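PDB 4G68: ABC transporter, which probably serves as the extracellular solute-binding component of an ABC transporter, capturing xylan-derived sugars for uptake by a thermophilic bacterium. Local coordinates for residues 242-247 / 410-416; 404-408 / 421-425. All blocks are in the same frame, centred on the assembly; numbering follows the deposited sequence.

Helix 398-412 takes part in both contacts, so the pair illustrates how one helix can serve two neighbouring helices along successive turns. In contact 1 its last turn and the loop beyond it rest on helix 233-248; in contact 2 its middle runs beside helix 418-429, the helix to which that loop leads. The two centres lie about 12 Å apart and the contacts touch directly: Leu411 CD1 reaches Tyr421 CD1 at 3.6 Å, and Ile416 CG1 lies 3.6 Å from Tyr421 N. Their centres sit about 22 and 20 Å from the centre of the chain and on the same side of it, in a helical part of this solute-binding protein.

Contact 1 (242-247 / 410-416); sequences LQDMVN and QLFAKQI
Gln243 and Phe412 bring the backbones to their nearest approach, 6.3 Å between CA atoms, where helix 233-248 meets the end of helix 398-412. Leu242 lays its CD1 methyl over one face of the Phe412 ring, a CH-pi contact 3.6 Å from the centroid and displaced toward the CE1 rim; the two side chains cross at about a right angle. Tyr206 and Ile210 of helix 201-215 also touch Leu242, tying this patch to a third helix. Val246, one turn on, meets the same ring obliquely, its CG2 3.9 Å from Phe412 CD2, while CG1 packs on the carbonyl oxygen of Phe412. The helix closes here in a Schellman motif: Lys414 takes positive phi (62°), Gln415 N bonds back to Gln410 O and Lys414 N to Leu411 O; Gln410 O also accepts from Ile416 N. Gln243 points its amide end into this turn, between Leu411 and Ile416, and its CG lies 3.5 Å from Leu411 O. Past the turn, bends at chi2 (-70°) and chi3 (-80°) bring the Lys414 chain across to helix 233-248, where NZ makes a weak hydrogen bond of 3.0 Å to Asn247 OD1 at the exposed border of the contact.

Contact 2 (404-408 / 421-425); sequences HKDLV and YSKQM
An antiparallel helical hairpin joins helix 398-412 to helix 418-429; the axes of the two segments approach to 10.6 Å, with 165° between their directions. Leu407 fills the middle of the interface. Its CB lies near the edge of the Tyr421 ring, 3.8 Å from CE1, while CD1 reaches Met425 SD at 3.7 Å and CD2 meets the amide oxygen of Gln424, whose NE2 is hydrogen-bonded to Glu420 OE1. Tyr421 has CG anti to its own backbone nitrogen (chi1 167°), which lays the ring against helix 398-412 and brings OH to the rim of the His404 imidazole, in its plane and 3.2 Å from CE1. The Val408 side chain runs alongside this ring in the same direction, with Val408 CG2 3.8 Å from Tyr421 OH. Met425 curls through chi2 and chi3 to set SD at the edge of the imidazole, 4.8 Å from its centroid. Beyond the hairpin, His404 stacks on Trp392 and hydrogen-bonds through NE2 to Asp208. Replacing Tyr421 by an alanine would probably open a gap beside Leu407 and Val408 and deprive the His404 edge of its hydroxyl neighbour. Apolar and sulfur contacts thus carry most of this buried interface, and the bond to Asp208 probably steadies the ring and biases the imidazole toward keeping a proton on NE2.

Contact 1 (242-247 / 410-416)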
ATOM      1  N   LEU C 242      16.109  -2.912 -11.452  1.00 28.22           N
ATOM      2  CA  LEU C 242      14.734  -2.759 -11.956  1.00 29.54           C
ATOM      3  C   LEU C 242      14.746  -2.916 -13.507  1.00 27.75           C
ATOM      4  O   LEU C 242      13.884  -3.626 -14.100  1.00 24.02           O
ATOM      5  CB  LEU C 242      14.207  -1.359 -11.583  1.00 29.09           C
ATOM      6  CG  LEU C 242      12.804  -1.097 -10.991  1.00 26.74           C
ATOM      7  CD1 LEU C 242      12.191   0.121 -11.698  1.00 25.55           C
ATOM      8  CD2 LEU C 242      11.862  -2.268 -11.131  1.00 29.21           C
ATOM      9  N   GLN C 243      15.727  -2.257 -14.147  1.00 27.09           N
ATOM     10  CA  GLN C 243      15.905  -2.308 -15.638  1.00 29.45           C
ATOM     11  C   GLN C 243      16.244  -3.734 -16.162  1.00 28.33           C
ATOM     12  O   GLN C 243      15.805  -4.148 -17.257  1.00 31.25           O
ATOM     13  CB  GLN C 243      16.905  -1.209 -16.168  1.00 26.21           C
ATOM     14  CG  GLN C 243      16.330   0.226 -16.005  1.00 28.15           C
ATOM     15  CD  GLN C 243      16.984   1.291 -16.893  1.00 28.17           C
ATOM     16  OE1 GLN C 243      16.325   2.245 -17.415  1.00 20.52           O
ATOM     17  NE2 GLN C 243      18.283   1.112 -17.112  1.00 23.05           N
ATOM     18  N   ASP C 244      17.041  -4.457 -15.375  1.00 29.08           N
ATOM     19  CA  ASP C 244      17.269  -5.898 -15.544  1.00 30.86           C
ATOM     20  C   ASP C 244      15.970  -6.714 -15.689  1.00 33.35           C
ATOM     21  O   ASP C 244      15.833  -7.585 -16.584  1.00 32.04           O
ATOM     22  CB  ASP C 244      18.094  -6.400 -14.360  1.00 30.90           C
ATOM     23  CG  ASP C 244      19.532  -5.883 -14.414  1.00 30.82           C
ATOM     24  OD1 ASP C 244      19.840  -5.206 -15.413  1.00 28.22           O
ATOM     25  OD2 ASP C 244      20.331  -6.165 -13.492  1.00 32.15           O
ATOM     26  N   MET C 245      14.986  -6.421 -14.842  1.00 30.84           N
ATOM     27  CA  MET C 245      13.682  -7.077 -14.989  1.00 28.34           C
ATOM     28  C   MET C 245      13.007  -6.617 -16.272  1.00 29.98           C
ATOM     29  O   MET C 245      12.360  -7.405 -16.952  1.00 35.28           O
ATOM     30  CB  MET C 245      12.767  -6.760 -13.783  1.00 25.79           C
ATOM     31  CG  MET C 245      13.318  -7.194 -12.420  1.00 24.36           C
ATOM     32  SD  MET C 245      12.217  -6.724 -11.056  1.00 19.47           S
ATOM     33  CE  MET C 245      10.620  -7.367 -11.691  1.00 20.09           C
ATOM     34  N   VAL C 246      13.128  -5.329 -16.599  1.00 29.32           N
ATOM     35  CA  VAL C 246      12.532  -4.812 -17.856  1.00 26.81           C
ATOM     36  C   VAL C 246      13.127  -5.557 -19.067  1.00 27.70           C
ATOM     37  O   VAL C 246      12.380  -6.202 -19.857  1.00 28.11           O
ATOM     38  CB  VAL C 246      12.675  -3.262 -18.030  1.00 25.64           C
ATOM     39  CG1 VAL C 246      12.089  -2.819 -19.353  1.00 24.63           C
ATOM     40  CG2 VAL C 246      11.961  -2.490 -16.908  1.00 26.72           C
ATOM     41  N   ASN C 247      14.461  -5.507 -19.157  1.00 25.43           N
ATOM     42  CA  ASN C 247      15.243  -6.139 -20.180  1.00 29.28           C
ATOM     43  C   ASN C 247      15.133  -7.666 -20.263  1.00 32.71           C
ATOM     44  O   ASN C 247      15.293  -8.215 -21.355  1.00 32.59           O
ATOM     45  CB  ASN C 247      16.724  -5.776 -20.027  1.00 34.13           C
ATOM     46  CG  ASN C 247      16.980  -4.290 -20.129  1.00 32.24           C
ATOM     47  OD1 ASN C 247      16.239  -3.563 -20.781  1.00 36.81           O
ATOM     48  ND2 ASN C 247      18.024  -3.831 -19.454  1.00 32.82           N
ATOM     49  N   GLN C 410      10.434   6.684 -15.723  1.00 33.38           N
ATOM     50  CA  GLN C 410      11.479   6.792 -16.766  1.00 35.90           C
ATOM     51  C   GLN C 410      12.565   5.678 -16.768  1.00 35.93           C
ATOM     52  O   GLN C 410      13.138   5.361 -17.839  1.00 31.50           O
ATOM     53  CB  GLN C 410      12.131   8.154 -16.626  1.00 37.86           C
ATOM     54  CG  GLN C 410      11.234   9.250 -17.130  1.00 37.83           C
ATOM     55  CD  GLN C 410      11.381  10.537 -16.361  1.00 42.68           C
ATOM     56  OE1 GLN C 410      12.499  11.066 -16.138  1.00 46.34           O
ATOM     57  NE2 GLN C 410      10.246  11.055 -15.945  1.00 32.15           N
ATOM     58  N   LEU C 411      12.826   5.088 -15.601  1.00 33.05           N
ATOM     59  CA  LEU C 411      13.591   3.837 -15.517  1.00 37.47           C
ATOM     60  C   LEU C 411      12.901   2.670 -16.232  1.00 35.78           C
ATOM     61  O   LEU C 411      13.537   1.965 -17.044  1.00 36.82           O
ATOM     62  CB  LEU C 411      13.888   3.429 -14.060  1.00 37.92           C
ATOM     63  CG  LEU C 411      14.929   4.220 -13.262  1.00 36.96           C
ATOM     64  CD1 LEU C 411      14.924   3.755 -11.799  1.00 38.07           C
ATOM     65  CD2 LEU C 411      16.329   4.087 -13.870  1.00 35.55           C
ATOM     66  N   PHE C 412      11.623   2.433 -15.912  1.00 34.54           N
ATOM     67  CA  PHE C 412      10.851   1.368 -16.599  1.00 33.16           C
ATOM     68  C   PHE C 412      10.827   1.580 -18.130  1.00 34.31           C
ATOM     69  O   PHE C 412      10.716   0.601 -18.922  1.00 36.20           O
ATOM     70  CB  PHE C 412       9.425   1.326 -16.091  1.00 24.65           C
ATOM     71  CG  PHE C 412       9.243   0.559 -14.791  1.00 24.79           C
ATOM     72  CD1 PHE C 412       9.180   1.246 -13.527  1.00 26.53           C
ATOM     73  CD2 PHE C 412       9.162  -0.834 -14.795  1.00 22.97           C
ATOM     74  CE1 PHE C 412       8.982   0.542 -12.342  1.00 26.27           C
ATOM     75  CE2 PHE C 412       8.956  -1.542 -13.617  1.00 28.06           C
ATOM     76  CZ  PHE C 412       8.888  -0.858 -12.375  1.00 27.05           C
ATOM     77  N   ALA C 413      10.900   2.852 -18.524  1.00 36.83           N
ATOM     78  CA  ALA C 413      10.641   3.274 -19.920  1.00 38.48           C
ATOM     79  C   ALA C 413      11.928   3.286 -20.681  1.00 42.50           C
ATOM     80  O   ALA C 413      11.938   3.555 -21.879  1.00 46.97           O
ATOM     81  CB  ALA C 413      10.028   4.665 -19.973  1.00 35.92           C
ATOM     82  N   LYS C 414      13.021   3.009 -19.977  1.00 47.88           N
ATOM     83  CA  LYS C 414      14.359   2.980 -20.585  1.00 48.44           C
ATOM     84  C   LYS C 414      14.738   4.361 -21.155  1.00 45.71           C
ATOM     85  O   LYS C 414      15.506   4.439 -22.129  1.00 42.59           O
ATOM     86  CB  LYS C 414      14.424   1.897 -21.680  1.00 44.41           C
ATOM     87  CG  LYS C 414      14.177   0.469 -21.204  1.00 43.52           C
ATOM     88  CD  LYS C 414      15.328  -0.042 -20.345  1.00 52.15           C
ATOM     89  CE  LYS C 414      16.467  -0.498 -21.241  1.00 50.50           C
ATOM     90  NZ  LYS C 414      17.642  -0.969 -20.468  1.00 56.32           N
ATOM     91  N   GLN C 415      14.192   5.428 -20.538  1.00 45.19           N
ATOM     92  CA  GLN C 415      14.465   6.833 -20.923  1.00 41.20           C
ATOM     93  C   GLN C 415      15.486   7.538 -20.014  1.00 40.16           C
ATOM     94  O   GLN C 415      16.052   8.576 -20.381  1.00 34.61           O
ATOM     95  CB  GLN C 415      13.187   7.658 -20.984  1.00 41.92           C
ATOM     96  CG  GLN C 415      12.216   7.219 -22.059  1.00 45.53           C
ATOM     97  CD  GLN C 415      10.869   7.890 -21.923  1.00 51.19           C
ATOM     98  OE1 GLN C 415      10.793   9.057 -21.510  1.00 53.19           O
ATOM     99  NE2 GLN C 415       9.803   7.163 -22.295  1.00 57.29           N
ATOM    100  N   ILE C 416      15.707   6.989 -18.823  1.00 31.86           N
ATOM    101  CA  ILE C 416      16.805   7.423 -18.006  1.00 35.96           C
ATOM    102  C   ILE C 416      17.723   6.232 -17.708  1.00 35.35           C
ATOM    103  O   ILE C 416      17.269   5.085 -17.700  1.00 37.77           O
ATOM    104  CB  ILE C 416      16.256   8.124 -16.720  1.00 35.37           C
ATOM    105  CG1 ILE C 416      17.345   8.950 -16.034  1.00 37.20           C
ATOM    106  CG2 ILE C 416      15.540   7.153 -15.774  1.00 30.13           C
ATOM    107  CD1 ILE C 416      16.790  10.105 -15.239  1.00 34.20           C
TER

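Contact 2 (404-408 / 421-425)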
ATOM      1  N   HIS C 404      10.002  11.182  -7.489  1.00 31.31           N
ATOM      2  CA  HIS C 404      10.292   9.749  -7.408  1.00 30.63           C
ATOM      3  C   HIS C 404       9.445   8.961  -8.375  1.00 28.69           C
ATOM      4  O   HIS C 404       9.971   8.246  -9.208  1.00 23.34           O
ATOM      5  CB  HIS C 404      10.122   9.235  -5.963  1.00 31.62           C
ATOM      6  CG  HIS C 404      10.556   7.787  -5.770  1.00 29.03           C
ATOM      7  ND1 HIS C 404      11.648   7.275  -6.365  1.00 31.68           N
ATOM      8  CD2 HIS C 404       9.973   6.758  -5.069  1.00 27.72           C
ATOM      9  CE1 HIS C 404      11.763   5.994  -6.057  1.00 31.73           C
ATOM     10  NE2 HIS C 404      10.746   5.669  -5.246  1.00 34.28           N
ATOM     11  N   LYS C 405       8.120   9.109  -8.285  1.00 30.70           N
ATOM     12  CA  LYS C 405       7.217   8.397  -9.186  1.00 28.98           C
ATOM     13  C   LYS C 405       7.526   8.633 -10.641  1.00 29.71           C
ATOM     14  O   LYS C 405       7.454   7.680 -11.440  1.00 26.53           O
ATOM     15  CB  LYS C 405       5.754   8.764  -8.918  1.00 29.58           C
ATOM     16  CG  LYS C 405       5.209   8.192  -7.627  1.00 27.27           C
ATOM     17  CD  LYS C 405       3.871   8.794  -7.258  1.00 25.39           C
ATOM     18  CE  LYS C 405       2.800   8.612  -8.304  1.00 28.33           C
ATOM     19  NZ  LYS C 405       1.670   9.461  -7.890  1.00 23.55           N
ATOM     20  N   ASP C 406       7.863   9.876 -11.021  1.00 29.32           N
ATOM     21  CA  ASP C 406       8.055  10.163 -12.475  1.00 31.84           C
ATOM     22  C   ASP C 406       9.331   9.565 -13.025  1.00 29.88           C
ATOM     23  O   ASP C 406       9.325   8.960 -14.149  1.00 28.11           O
ATOM     24  CB  ASP C 406       8.030  11.661 -12.813  1.00 35.58           C
ATOM     25  CG  ASP C 406       6.698  12.305 -12.514  1.00 39.55           C
ATOM     26  OD1 ASP C 406       5.661  11.604 -12.598  1.00 34.55           O
ATOM     27  OD2 ASP C 406       6.684  13.515 -12.161  1.00 42.67           O
ATOM     28  N   LEU C 407      10.384   9.678 -12.211  1.00 29.23           N
ATOM     29  CA  LEU C 407      11.692   9.159 -12.516  1.00 27.03           C
ATOM     30  C   LEU C 407      11.781   7.638 -12.450  1.00 25.40           C
ATOM     31  O   LEU C 407      12.550   7.028 -13.154  1.00 25.91           O
ATOM     32  CB  LEU C 407      12.713   9.751 -11.510  1.00 28.35           C
ATOM     33  CG  LEU C 407      13.116  11.249 -11.591  1.00 29.55           C
ATOM     34  CD1 LEU C 407      14.107  11.623 -10.490  1.00 26.80           C
ATOM     35  CD2 LEU C 407      13.627  11.661 -12.974  1.00 32.58           C
ATOM     36  N   VAL C 408      11.097   7.023 -11.501  1.00 27.96           N
ATOM     37  CA  VAL C 408      11.070   5.560 -11.547  1.00 28.37           C
ATOM     38  C   VAL C 408      10.379   5.226 -12.860  1.00 27.67           C
ATOM     39  O   VAL C 408      10.784   4.274 -13.531  1.00 29.45           O
ATOM     40  CB  VAL C 408      10.413   4.876 -10.304  1.00 31.00           C
ATOM     41  CG1 VAL C 408      10.099   3.391 -10.592  1.00 30.59           C
ATOM     42  CG2 VAL C 408      11.331   4.956  -9.088  1.00 25.71           C
ATOM     43  N   TYR C 421      19.419   8.570 -13.095  1.00 43.02           N
ATOM     44  CA  TYR C 421      18.323   8.433 -12.168  1.00 39.31           C
ATOM     45  C   TYR C 421      18.698   8.967 -10.808  1.00 31.76           C
ATOM     46  O   TYR C 421      17.986   9.766 -10.280  1.00 35.35           O
ATOM     47  CB  TYR C 421      17.891   6.987 -12.028  1.00 38.78           C
ATOM     48  CG  TYR C 421      16.971   6.800 -10.857  1.00 34.82           C
ATOM     49  CD1 TYR C 421      15.639   7.201 -10.923  1.00 31.77           C
ATOM     50  CD2 TYR C 421      17.448   6.244  -9.666  1.00 35.63           C
ATOM     51  CE1 TYR C 421      14.788   7.034  -9.841  1.00 31.50           C
ATOM     52  CE2 TYR C 421      16.603   6.076  -8.581  1.00 34.97           C
ATOM     53  CZ  TYR C 421      15.289   6.480  -8.680  1.00 31.45           C
ATOM     54  OH  TYR C 421      14.502   6.316  -7.587  1.00 34.83           O
ATOM     55  N   SER C 422      19.827   8.500 -10.266  1.00 40.43           N
ATOM     56  CA  SER C 422      20.226   8.802  -8.909  1.00 38.58           C
ATOM     57  C   SER C 422      20.653  10.254  -8.765  1.00 41.68           C
ATOM     58  O   SER C 422      20.362  10.855  -7.732  1.00 43.59           O
ATOM     59  CB  SER C 422      21.313   7.862  -8.404  1.00 35.07           C
ATOM     60  OG  SER C 422      20.879   6.512  -8.412  1.00 34.06           O
ATOM     61  N   LYS C 423      21.325  10.790  -9.804  1.00 43.55           N
ATOM     62  CA  LYS C 423      21.716  12.217  -9.889  1.00 42.42           C
ATOM     63  C   LYS C 423      20.517  13.145  -9.811  1.00 39.66           C
ATOM     64  O   LYS C 423      20.535  14.122  -9.043  1.00 42.64           O
ATOM     65  CB  LYS C 423      22.458  12.515 -11.199  1.00 46.99           C
ATOM     66  CG  LYS C 423      23.895  12.016 -11.255  1.00 53.09           C
ATOM     67  CD  LYS C 423      24.902  13.088 -10.830  1.00 52.78           C
ATOM     68  CE  LYS C 423      26.280  12.786 -11.393  1.00 49.77           C
ATOM     69  NZ  LYS C 423      27.014  11.806 -10.546  1.00 54.60           N
ATOM     70  N   GLN C 424      19.502  12.842 -10.628  1.00 36.45           N
ATOM     71  CA  GLN C 424      18.271  13.597 -10.676  1.00 35.52           C
ATOM     72  C   GLN C 424      17.404  13.442  -9.413  1.00 38.94           C
ATOM     73  O   GLN C 424      16.634  14.346  -9.092  1.00 42.28           O
ATOM     74  CB  GLN C 424      17.477  13.280 -11.939  1.00 39.14           C
ATOM     75  CG  GLN C 424      18.131  13.815 -13.205  1.00 42.05           C
ATOM     76  CD  GLN C 424      17.299  13.611 -14.449  1.00 42.71           C
ATOM     77  OE1 GLN C 424      16.099  13.910 -14.471  1.00 50.23           O
ATOM     78  NE2 GLN C 424      17.930  13.120 -15.499  1.00 42.29           N
ATOM     79  N   MET C 425      17.520  12.318  -8.700  1.00 36.52           N
ATOM     80  CA  MET C 425      16.741  12.132  -7.442  1.00 33.45           C
ATOM     81  C   MET C 425      17.307  13.096  -6.412  1.00 35.27           C
ATOM     82  O   MET C 425      16.561  13.838  -5.756  1.00 36.83           O
ATOM     83  CB  MET C 425      16.771  10.679  -6.941  1.00 30.57           C
ATOM     84  CG  MET C 425      15.765   9.740  -7.614  1.00 28.53           C
ATOM     85  SD  MET C 425      14.039  10.026  -7.139  1.00 23.54           S
ATOM     86  CE  MET C 425      14.241   9.583  -5.418  1.00 27.84           C
TER